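Local atomic coordinates of phosphoglycerol transferase GacH (PDB entry 6DGM), a protein that probably transfers sn-glycerol-1-phosphate to the rhamnose polysaccharide of the streptococcal cell wall, through a manganese-binding extracellular catalytic domain of a membrane protein. Residues 136-141 with 168-173; 184-189 with 250-255; 190-195 with 199-204. All coordinates share one frame; numbering follows the deposited sequence.

Contact 1. Residues 136-141 with 168-173. With 1GP (sn-glycerol-1-phosphate), chain D.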
loop_
_atom_site.group_PDB
_atom_site.type_symbol
_atom_site.label_atom_id
_atom_site.label_comp_id
_atom_site.label_asym_id
_atom_site.label_seq_id
_atom_site.Cartn_x
_atom_site.Cartn_y
_atom_site.Cartn_z
ATOM N N ILE A 136 12.257 -4.268 -8.103
ATOM C CA ILE A 136 12.904 -2.968 -7.973
ATOM C C ILE A 136 12.231 -2.177 -6.866
ATOM O O ILE A 136 11.009 -2.017 -6.882
ATOM C CB ILE A 136 12.832 -2.177 -9.301
ATOM C CG1 ILE A 136 13.527 -2.955 -10.422
ATOM C CG2 ILE A 136 13.395 -0.752 -9.104
ATOM C CD1 ILE A 136 13.319 -2.362 -11.827
ATOM N N ALA A 137 13.024 -1.673 -5.909
ATOM C CA ALA A 137 12.548 -0.752 -4.891
ATOM C C ALA A 137 13.118 0.641 -5.132
ATOM O O ALA A 137 14.201 0.788 -5.686
ATOM C CB ALA A 137 12.955 -1.229 -3.473
ATOM N N MET A 138 12.373 1.662 -4.710
ATOM C CA MET A 138 12.768 3.050 -4.922
ATOM C C MET A 138 12.287 3.915 -3.773
ATOM O O MET A 138 11.101 3.884 -3.442
ATOM C CB MET A 138 12.132 3.583 -6.212
ATOM C CG MET A 138 12.482 2.769 -7.420
ATOM S SD MET A 138 11.620 3.312 -8.931
ATOM C CE MET A 138 11.996 4.983 -8.941
ATOM N N HIS A 139 13.192 4.721 -3.206
ATOM C CA HIS A 139 12.824 5.662 -2.149
ATOM C C HIS A 139 13.853 6.783 -2.050
ATOM O O HIS A 139 15.033 6.507 -1.806
ATOM C CB HIS A 139 12.760 4.942 -0.805
ATOM C CG HIS A 139 12.468 5.851 0.354
ATOM N ND1 HIS A 139 11.348 6.654 0.402
ATOM C CD2 HIS A 139 13.121 6.047 1.526
ATOM C CE1 HIS A 139 11.327 7.310 1.552
ATOM N NE2 HIS A 139 12.403 6.972 2.242
ATOM N N PRO A 140 13.463 8.064 -2.237
ATOM C CA PRO A 140 14.479 9.134 -2.235
ATOM C C PRO A 140 14.864 9.607 -0.831
ATOM O O PRO A 140 14.660 10.755 -0.446
ATOM C CB PRO A 140 13.836 10.221 -3.104
ATOM C CG PRO A 140 12.418 9.923 -3.199
ATOM C CD PRO A 140 12.170 8.510 -2.798
ATOM N N ALA A 141 15.458 8.699 -0.068
ATOM C CA ALA A 141 16.127 9.027 1.187
ATOM C C ALA A 141 17.180 7.943 1.390
ATOM O O ALA A 141 17.612 7.304 0.423
ATOM C CB ALA A 141 15.117 9.155 2.337
ATOM N N ASP A 168 22.330 1.923 -6.211
ATOM C CA ASP A 168 21.378 2.377 -7.219
ATOM C C ASP A 168 20.920 3.799 -6.924
ATOM O O ASP A 168 20.480 4.095 -5.809
ATOM C CB ASP A 168 20.177 1.429 -7.235
ATOM C CG ASP A 168 20.592 -0.029 -7.387
ATOM O OD1 ASP A 168 21.257 -0.334 -8.397
ATOM O OD2 ASP A 168 20.271 -0.846 -6.490
ATOM N N LYS A 169 21.013 4.674 -7.937
ATOM C CA LYS A 169 20.744 6.093 -7.772
ATOM C C LYS A 169 19.605 6.564 -8.668
ATOM O O LYS A 169 19.392 6.040 -9.760
ATOM C CB LYS A 169 21.990 6.922 -8.143
ATOM C CG LYS A 169 23.274 6.478 -7.473
ATOM C CD LYS A 169 23.197 6.586 -5.951
ATOM C CE LYS A 169 24.525 6.144 -5.330
ATOM N NZ LYS A 169 24.482 6.106 -3.841
ATOM N N PHE A 170 18.877 7.570 -8.185
ATOM C CA PHE A 170 17.945 8.292 -9.026
ATOM C C PHE A 170 18.705 9.191 -9.992
ATOM O O PHE A 170 19.749 9.758 -9.651
ATOM C CB PHE A 170 17.044 9.183 -8.188
ATOM C CG PHE A 170 16.025 8.458 -7.379
ATOM C CD1 PHE A 170 16.316 8.038 -6.094
ATOM C CD2 PHE A 170 14.761 8.217 -7.886
ATOM C CE1 PHE A 170 15.379 7.380 -5.331
ATOM C CE2 PHE A 170 13.809 7.559 -7.130
ATOM C CZ PHE A 170 14.122 7.138 -5.844
ATOM N N LYS A 171 18.174 9.320 -11.194
ATOM C CA LYS A 171 18.715 10.218 -12.200
ATOM C C LYS A 171 17.873 11.484 -12.290
ATOM O O LYS A 171 16.664 11.475 -12.024
ATOM C CB LYS A 171 18.748 9.519 -13.562
ATOM C CG LYS A 171 19.713 8.345 -13.606
ATOM C CD LYS A 171 19.695 7.664 -14.976
ATOM C CE LYS A 171 20.687 6.508 -15.034
ATOM N NZ LYS A 171 20.708 5.862 -16.383
ATOM N N ASN A 172 18.535 12.585 -12.653
ATOM C CA ASN A 172 17.870 13.858 -12.909
ATOM C C ASN A 172 16.996 14.264 -11.721
ATOM O O ASN A 172 15.778 14.416 -11.827
ATOM C CB ASN A 172 17.022 13.780 -14.177
ATOM C CG ASN A 172 17.800 13.256 -15.371
ATOM O OD1 ASN A 172 17.357 12.338 -16.067
ATOM N ND2 ASN A 172 18.975 13.814 -15.588
ATOM N N ILE A 173 17.643 14.398 -10.571
ATOM C CA ILE A 173 16.939 14.666 -9.322
ATOM C C ILE A 173 16.583 16.143 -9.259
ATOM O O ILE A 173 17.439 17.010 -9.464
ATOM C CB ILE A 173 17.815 14.273 -8.127
ATOM C CG1 ILE A 173 18.090 12.773 -8.119
ATOM C CG2 ILE A 173 17.164 14.679 -6.815
ATOM C CD1 ILE A 173 19.145 12.376 -7.118
HETATM C C3 1GP D . 11.556 8.212 5.234
HETATM O O3 1GP D . 9.713 6.730 4.636
HETATM C C2 1GP D . 10.331 7.463 5.714
HETATM O O2 1GP D . 12.633 7.345 4.886
HETATM C C1 1GP D . 9.322 8.416 6.336
HETATM O O1P 1GP D . 8.323 7.688 7.057
HETATM O O2P 1GP D . 6.177 9.249 7.225
HETATM O O3P 1GP D . 6.834 7.430 9.010
HETATM O O4P 1GP D . 8.193 9.566 8.759
HETATM P P 1GP D . 7.312 8.514 8.018
#
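The ring of F170, presented by the loop 168-173, reaches strand 135-139 and the corner that follows it, meeting three consecutive residues there. CE of M138 comes to 3.6 Å from CE2 of F170, approaching the ring obliquely; a bend at chi3 (52°) turns the methyl that way. On another side P140 slants across the ring, its CD 3.9 Å from F170 CZ. Between them the carbonyl oxygen of H139 lies in the ring plane, 3.6 Å from CE1 of F170, at the edge where the ring hydrogens carry slight positive charge. That same oxygen accepts the backbone N of A141 at 2.8 Å, closing an inverse gamma turn centred on P140 that takes the chain out of the sheet.

CB of H139 leaves the chain on the side away from F170, and its imidazole meets the ligand. Its NE2 is 2.7 Å from O2 of sn-glycerol-1-phosphate, a hydrogen bond in which either atom could be the donor, while ND1 is bonded to the carbonyl oxygen of I204 on the neighbouring strand. With both ring nitrogens engaged, the imidazole is fixed in rotation: the corner has apolar packing on one side and a hydrogen bond to the glycerol on the other.

Contact 2. Residues 184-189 with 250-255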
loop_
_atom_site.group_PDB
_atom_site.type_symbol
_atom_site.label_atom_id
_atom_site.label_comp_id
_atom_site.label_asym_id
_atom_site.label_seq_id
_atom_site.Cartn_x
_atom_site.Cartn_y
_atom_site.Cartn_z
ATOM N N THR A 184 10.400 13.410 -10.227
ATOM C CA THR A 184 11.643 12.654 -10.284
ATOM C C THR A 184 11.374 11.170 -10.092
ATOM O O THR A 184 11.884 10.328 -10.848
ATOM C CB THR A 184 12.616 13.142 -9.218
ATOM O OG1 THR A 184 13.021 14.485 -9.509
ATOM C CG2 THR A 184 13.855 12.272 -9.173
ATOM N N VAL A 185 10.581 10.830 -9.067
ATOM C CA VAL A 185 10.291 9.419 -8.806
ATOM C C VAL A 185 9.602 8.780 -10.011
ATOM O O VAL A 185 10.013 7.712 -10.502
ATOM C CB VAL A 185 9.460 9.277 -7.522
ATOM C CG1 VAL A 185 9.023 7.844 -7.329
ATOM C CG2 VAL A 185 10.280 9.760 -6.319
ATOM N N TYR A 186 8.543 9.426 -10.511
ATOM C CA TYR A 186 7.780 8.856 -11.617
ATOM C C TYR A 186 8.652 8.669 -12.850
ATOM O O TYR A 186 8.569 7.635 -13.525
ATOM C CB TYR A 186 6.596 9.765 -11.941
ATOM C CG TYR A 186 5.502 9.834 -10.892
ATOM C CD1 TYR A 186 5.212 8.751 -10.084
ATOM C CD2 TYR A 186 4.753 10.986 -10.722
ATOM C CE1 TYR A 186 4.211 8.820 -9.138
ATOM C CE2 TYR A 186 3.753 11.057 -9.793
ATOM C CZ TYR A 186 3.481 9.963 -9.005
ATOM O OH TYR A 186 2.469 10.031 -8.078
ATOM N N ASN A 187 9.509 9.648 -13.158
ATOM C CA ASN A 187 10.319 9.544 -14.361
ATOM C C ASN A 187 11.401 8.490 -14.208
ATOM O O ASN A 187 11.782 7.843 -15.192
ATOM C CB ASN A 187 10.865 10.910 -14.743
ATOM C CG ASN A 187 9.824 11.741 -15.468
ATOM O OD1 ASN A 187 8.867 11.193 -16.032
ATOM N ND2 ASN A 187 10.008 13.044 -15.483
ATOM N N ASN A 188 11.861 8.261 -12.982
ATOM C CA ASN A 188 12.796 7.165 -12.749
ATOM C C ASN A 188 12.111 5.803 -12.860
ATOM O O ASN A 188 12.721 4.849 -13.342
ATOM C CB ASN A 188 13.513 7.355 -11.424
ATOM C CG ASN A 188 14.729 8.233 -11.557
ATOM O OD1 ASN A 188 15.843 7.743 -11.759
ATOM N ND2 ASN A 188 14.527 9.552 -11.493
ATOM N N ILE A 189 10.845 5.681 -12.429
ATOM C CA ILE A 189 10.106 4.448 -12.715
ATOM C C ILE A 189 10.040 4.219 -14.222
ATOM O O ILE A 189 10.379 3.142 -14.724
ATOM C CB ILE A 189 8.693 4.497 -12.123
ATOM C CG1 ILE A 189 8.737 4.609 -10.593
ATOM C CG2 ILE A 189 7.893 3.227 -12.536
ATOM C CD1 ILE A 189 7.393 4.926 -10.025
ATOM N N ARG A 250 -1.177 12.173 -13.017
ATOM C CA ARG A 250 -1.857 12.043 -14.303
ATOM C C ARG A 250 -0.859 11.842 -15.440
ATOM O O ARG A 250 -1.056 10.975 -16.299
ATOM C CB ARG A 250 -2.722 13.274 -14.569
ATOM C CG ARG A 250 -3.299 13.338 -15.988
ATOM C CD ARG A 250 -4.065 14.627 -16.200
ATOM N NE ARG A 250 -4.481 14.805 -17.588
ATOM C CZ ARG A 250 -5.198 15.834 -18.028
ATOM N NH1 ARG A 250 -5.582 16.784 -17.185
ATOM N NH2 ARG A 250 -5.537 15.910 -19.309
ATOM N N ALA A 251 0.195 12.668 -15.488
ATOM C CA ALA A 251 1.178 12.559 -16.558
ATOM C C ALA A 251 1.872 11.204 -16.544
ATOM O O ALA A 251 2.150 10.628 -17.606
ATOM C CB ALA A 251 2.211 13.683 -16.453
ATOM N N PHE A 252 2.166 10.690 -15.354
ATOM C CA PHE A 252 2.755 9.363 -15.215
ATOM C C PHE A 252 1.844 8.292 -15.798
ATOM O O PHE A 252 2.286 7.447 -16.584
ATOM C CB PHE A 252 3.003 9.129 -13.727
ATOM C CG PHE A 252 3.512 7.759 -13.363
ATOM C CD1 PHE A 252 4.673 7.260 -13.915
ATOM C CD2 PHE A 252 2.829 6.995 -12.426
ATOM C CE1 PHE A 252 5.151 5.997 -13.543
ATOM C CE2 PHE A 252 3.298 5.736 -12.053
ATOM C CZ PHE A 252 4.466 5.247 -12.604
ATOM N N LEU A 253 0.576 8.283 -15.402
ATOM C CA LEU A 253 -0.321 7.253 -15.915
ATOM C C LEU A 253 -0.468 7.365 -17.431
ATOM O O LEU A 253 -0.507 6.344 -18.131
ATOM C CB LEU A 253 -1.682 7.332 -15.222
ATOM C CG LEU A 253 -1.720 7.115 -13.704
ATOM C CD1 LEU A 253 -3.182 6.961 -13.271
ATOM C CD2 LEU A 253 -0.891 5.946 -13.227
ATOM N N GLU A 254 -0.577 8.598 -17.957
ATOM C CA GLU A 254 -0.659 8.785 -19.403
ATOM C C GLU A 254 0.526 8.127 -20.101
ATOM O O GLU A 254 0.362 7.466 -21.123
ATOM C CB GLU A 254 -0.744 10.283 -19.726
ATOM C CG GLU A 254 -2.086 10.910 -19.385
ATOM C CD GLU A 254 -2.091 12.430 -19.506
ATOM O OE1 GLU A 254 -1.007 13.027 -19.691
ATOM O OE2 GLU A 254 -3.184 13.028 -19.407
ATOM N N LYS A 255 1.728 8.253 -19.531
ATOM C CA LYS A 255 2.889 7.592 -20.126
ATOM C C LYS A 255 2.769 6.078 -20.035
ATOM O O LYS A 255 3.159 5.361 -20.965
ATOM C CB LYS A 255 4.169 8.058 -19.431
ATOM C CG LYS A 255 4.549 9.511 -19.757
ATOM C CD LYS A 255 5.042 9.634 -21.173
ATOM C CE LYS A 255 5.503 11.050 -21.466
ATOM N NZ LYS A 255 6.490 11.523 -20.452
#
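Two different first torsions bring the aromatic rings of Y186 and F252 face to face. F252 sets CG anti to its backbone N (chi1 175°), whereas Y186 sets CG anti to its carbonyl carbon (chi1 -68°), and the side chains, crossing at about a right angle, end in an offset stack. The centroids lie 4.6 Å apart and the planes are inclined by only 9°. The rings are displaced, so the overlap is partial: CD1 of Y186 lies over one face of F252, and CB of F252 makes a CH-pi contact over the face of Y186, 4.1 Å from the ring centroid. CB of Y186 adds a contact of 3.7 Å to F252 CD1.

One helical turn on, I189 extends the apolar surface along helix 182-192. Its CD1 reaches 3.9 Å from F252 CZ, and CG2 also touches the far end of that ring, so F252 packs against Y186 and I189, three residues apart on helix 182-192.

The tyrosine hydroxyl is hydrogen-bonded to OG1 of T249, on helix 229-257 just before the segment, so Y186 has both a stacked ring and a polar end directed at the same helix. Y186 and I189 also touch the central sheet at L44. Dispersion between nearly parallel faces thus joins two helices flanking the sheet, while a hydrogen bond to T249 gives the hydroxyl of the buried Y186 a polar partner.

Contact 3. Residues 190-195 with 199-204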
loop_
_atom_site.group_PDB
_atom_site.type_symbol
_atom_site.label_atom_id
_atom_site.label_comp_id
_atom_site.label_asym_id
_atom_site.label_seq_id
_atom_site.Cartn_x
_atom_site.Cartn_y
_atom_site.Cartn_z
ATOM N N LEU A 190 9.602 5.238 -14.961
ATOM C CA LEU A 190 9.415 5.092 -16.404
ATOM C C LEU A 190 10.700 4.662 -17.103
ATOM O O LEU A 190 10.663 3.849 -18.032
ATOM C CB LEU A 190 8.890 6.397 -16.999
ATOM C CG LEU A 190 7.467 6.780 -16.599
ATOM C CD1 LEU A 190 7.129 8.196 -17.083
ATOM C CD2 LEU A 190 6.437 5.784 -17.109
ATOM N N SER A 191 11.852 5.199 -16.672
ATOM C CA SER A 191 13.112 4.850 -17.308
ATOM C C SER A 191 13.543 3.412 -17.029
ATOM O O SER A 191 14.411 2.888 -17.738
ATOM C CB SER A 191 14.210 5.811 -16.849
ATOM O OG SER A 191 14.551 5.560 -15.500
ATOM N N LEU A 192 12.982 2.771 -16.008
ATOM C CA LEU A 192 13.350 1.402 -15.680
ATOM C C LEU A 192 12.350 0.378 -16.192
ATOM O O LEU A 192 12.659 -0.824 -16.185
ATOM C CB LEU A 192 13.486 1.248 -14.168
ATOM C CG LEU A 192 14.629 2.021 -13.517
ATOM C CD1 LEU A 192 14.533 1.943 -11.984
ATOM C CD2 LEU A 192 15.948 1.493 -13.990
ATOM N N ILE A 193 11.170 0.812 -16.645
ATOM C CA ILE A 193 10.190 -0.134 -17.172
ATOM C C ILE A 193 10.730 -0.761 -18.444
ATOM O O ILE A 193 11.160 -0.067 -19.379
ATOM C CB ILE A 193 8.825 0.531 -17.395
ATOM C CG1 ILE A 193 8.197 0.861 -16.036
ATOM C CG2 ILE A 193 7.897 -0.406 -18.189
ATOM C CD1 ILE A 193 6.945 1.710 -16.112
ATOM N N ASN A 194 10.692 -2.089 -18.489
ATOM C CA ASN A 194 11.225 -2.881 -19.590
ATOM C C ASN A 194 10.064 -3.721 -20.082
ATOM O O ASN A 194 9.694 -4.713 -19.417
ATOM C CB ASN A 194 12.367 -3.768 -19.113
ATOM C CG ASN A 194 12.950 -4.627 -20.233
ATOM O OD1 ASN A 194 12.383 -4.720 -21.326
ATOM N ND2 ASN A 194 14.079 -5.261 -19.964
ATOM N N PRO A 195 9.446 -3.361 -21.209
ATOM C CA PRO A 195 8.277 -4.107 -21.699
ATOM C C PRO A 195 8.537 -5.568 -22.010
ATOM O O PRO A 195 7.571 -6.323 -22.187
ATOM C CB PRO A 195 7.863 -3.347 -22.973
ATOM C CG PRO A 195 8.590 -2.045 -22.940
ATOM C CD PRO A 195 9.804 -2.219 -22.082
ATOM N N GLN A 199 7.756 -6.935 -14.253
ATOM C CA GLN A 199 8.492 -6.318 -13.169
ATOM C C GLN A 199 7.573 -5.984 -12.002
ATOM O O GLN A 199 6.378 -5.725 -12.172
ATOM C CB GLN A 199 9.173 -5.028 -13.652
ATOM C CG GLN A 199 10.187 -5.249 -14.755
ATOM C CD GLN A 199 10.582 -3.936 -15.400
ATOM O OE1 GLN A 199 9.747 -3.263 -16.004
ATOM N NE2 GLN A 199 11.837 -3.552 -15.245
ATOM N N PHE A 200 8.151 -5.998 -10.806
ATOM C CA PHE A 200 7.472 -5.532 -9.603
ATOM C C PHE A 200 8.261 -4.373 -9.019
ATOM O O PHE A 200 9.451 -4.514 -8.703
ATOM C CB PHE A 200 7.310 -6.627 -8.549
ATOM C CG PHE A 200 6.676 -6.105 -7.290
ATOM C CD1 PHE A 200 5.312 -5.897 -7.248
ATOM C CD2 PHE A 200 7.444 -5.752 -6.201
ATOM C CE1 PHE A 200 4.719 -5.381 -6.126
ATOM C CE2 PHE A 200 6.851 -5.219 -5.074
ATOM C CZ PHE A 200 5.483 -5.042 -5.047
ATOM N N PHE A 201 7.594 -3.235 -8.865
ATOM C CA PHE A 201 8.188 -2.046 -8.274
ATOM C C PHE A 201 7.534 -1.775 -6.932
ATOM O O PHE A 201 6.307 -1.775 -6.829
ATOM C CB PHE A 201 7.910 -0.820 -9.149
ATOM C CG PHE A 201 8.683 -0.778 -10.446
ATOM C CD1 PHE A 201 8.254 -1.493 -11.558
ATOM C CD2 PHE A 201 9.802 0.021 -10.564
ATOM C CE1 PHE A 201 8.952 -1.425 -12.755
ATOM C CE2 PHE A 201 10.492 0.108 -11.745
ATOM C CZ PHE A 201 10.068 -0.624 -12.856
ATOM N N SER A 202 8.356 -1.521 -5.915
ATOM C CA SER A 202 7.882 -1.019 -4.631
ATOM C C SER A 202 8.457 0.372 -4.452
ATOM O O SER A 202 9.668 0.526 -4.273
ATOM C CB SER A 202 8.316 -1.909 -3.474
ATOM O OG SER A 202 7.786 -1.384 -2.248
ATOM N N VAL A 203 7.596 1.380 -4.489
ATOM C CA VAL A 203 8.016 2.775 -4.523
ATOM C C VAL A 203 7.475 3.487 -3.295
ATOM O O VAL A 203 6.305 3.321 -2.930
ATOM C CB VAL A 203 7.505 3.444 -5.809
ATOM C CG1 VAL A 203 7.955 4.881 -5.876
ATOM C CG2 VAL A 203 7.980 2.682 -7.049
ATOM N N ILE A 204 8.327 4.299 -2.671
ATOM C CA ILE A 204 7.958 5.095 -1.509
ATOM C C ILE A 204 8.406 6.529 -1.778
ATOM O O ILE A 204 9.611 6.815 -1.795
ATOM C CB ILE A 204 8.610 4.565 -0.228
ATOM C CG1 ILE A 204 8.291 3.083 0.019
ATOM C CG2 ILE A 204 8.154 5.379 0.988
ATOM C CD1 ILE A 204 9.364 2.134 -0.533
#
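Helix 182-192 passes into an extended stretch at I193 and N194, and after a short connection the chain returns through Q199 into strand 200-204, with I193 and Q199 the nearest pair of CA atoms at 7.6 Å. The amide of Q199 spans the gap between the two segments and binds the backbone of the helix exit twice. Its NE2 donates to the carbonyl oxygen of L192 at 3.0 Å, nearly straight at 173° and with the acceptor close to the amide plane, although the donor is tilted from the carbonyl plane of L192. Its OE1 accepts the backbone N of N194 at 2.9 Å; here the N-H arrives from above the plane of the side-chain carbonyl. Extension beyond CG (chi2 167°) carries the amide far enough to use both ends, on the carbonyl before I193 and the N-H after it in sequence. CA of I193 lies 3.4 Å from OE1 of Q199, and CB of N194 lies over the face of the amide, 3.9 Å from NE2.

F201, two residues farther on, points toward the same segment and supplies the apolar half of the contact. CB of L192 meets the ring at its edge, 4.0 Å from CE2, while CG1 of I193 approaches CZ obliquely at 4.0 Å. I136 and M138 of the adjacent strand touch F201 from within the same sheet.

The arrangement connects a helix to a parallel strand of an alpha/beta fold: one glutamine amide supplies both donor and acceptor, and so ties the helix exit to the residue that precedes the strand.

All three contacts lie on the same side of the chain's centre and meet around helix 182-192. The centres of contacts 2 and 3 are about 10 Å apart; they share that helix, and CE1 of F252 touches CD2 of L190 at 3.8 Å. Contact 1 is joined to contact 2 through N188, whose OD1 probably hydrogen-bonds to K171 N at 2.9 Å, and to contact 3 through pairing of the neighbouring strands 135-139 and 200-204, with I136 O and S202 N 2.9 Å apart. Of the three, contact 1 touches the ligand, through H139; the side chain of H139 also lies about 8 Å from the manganese ion.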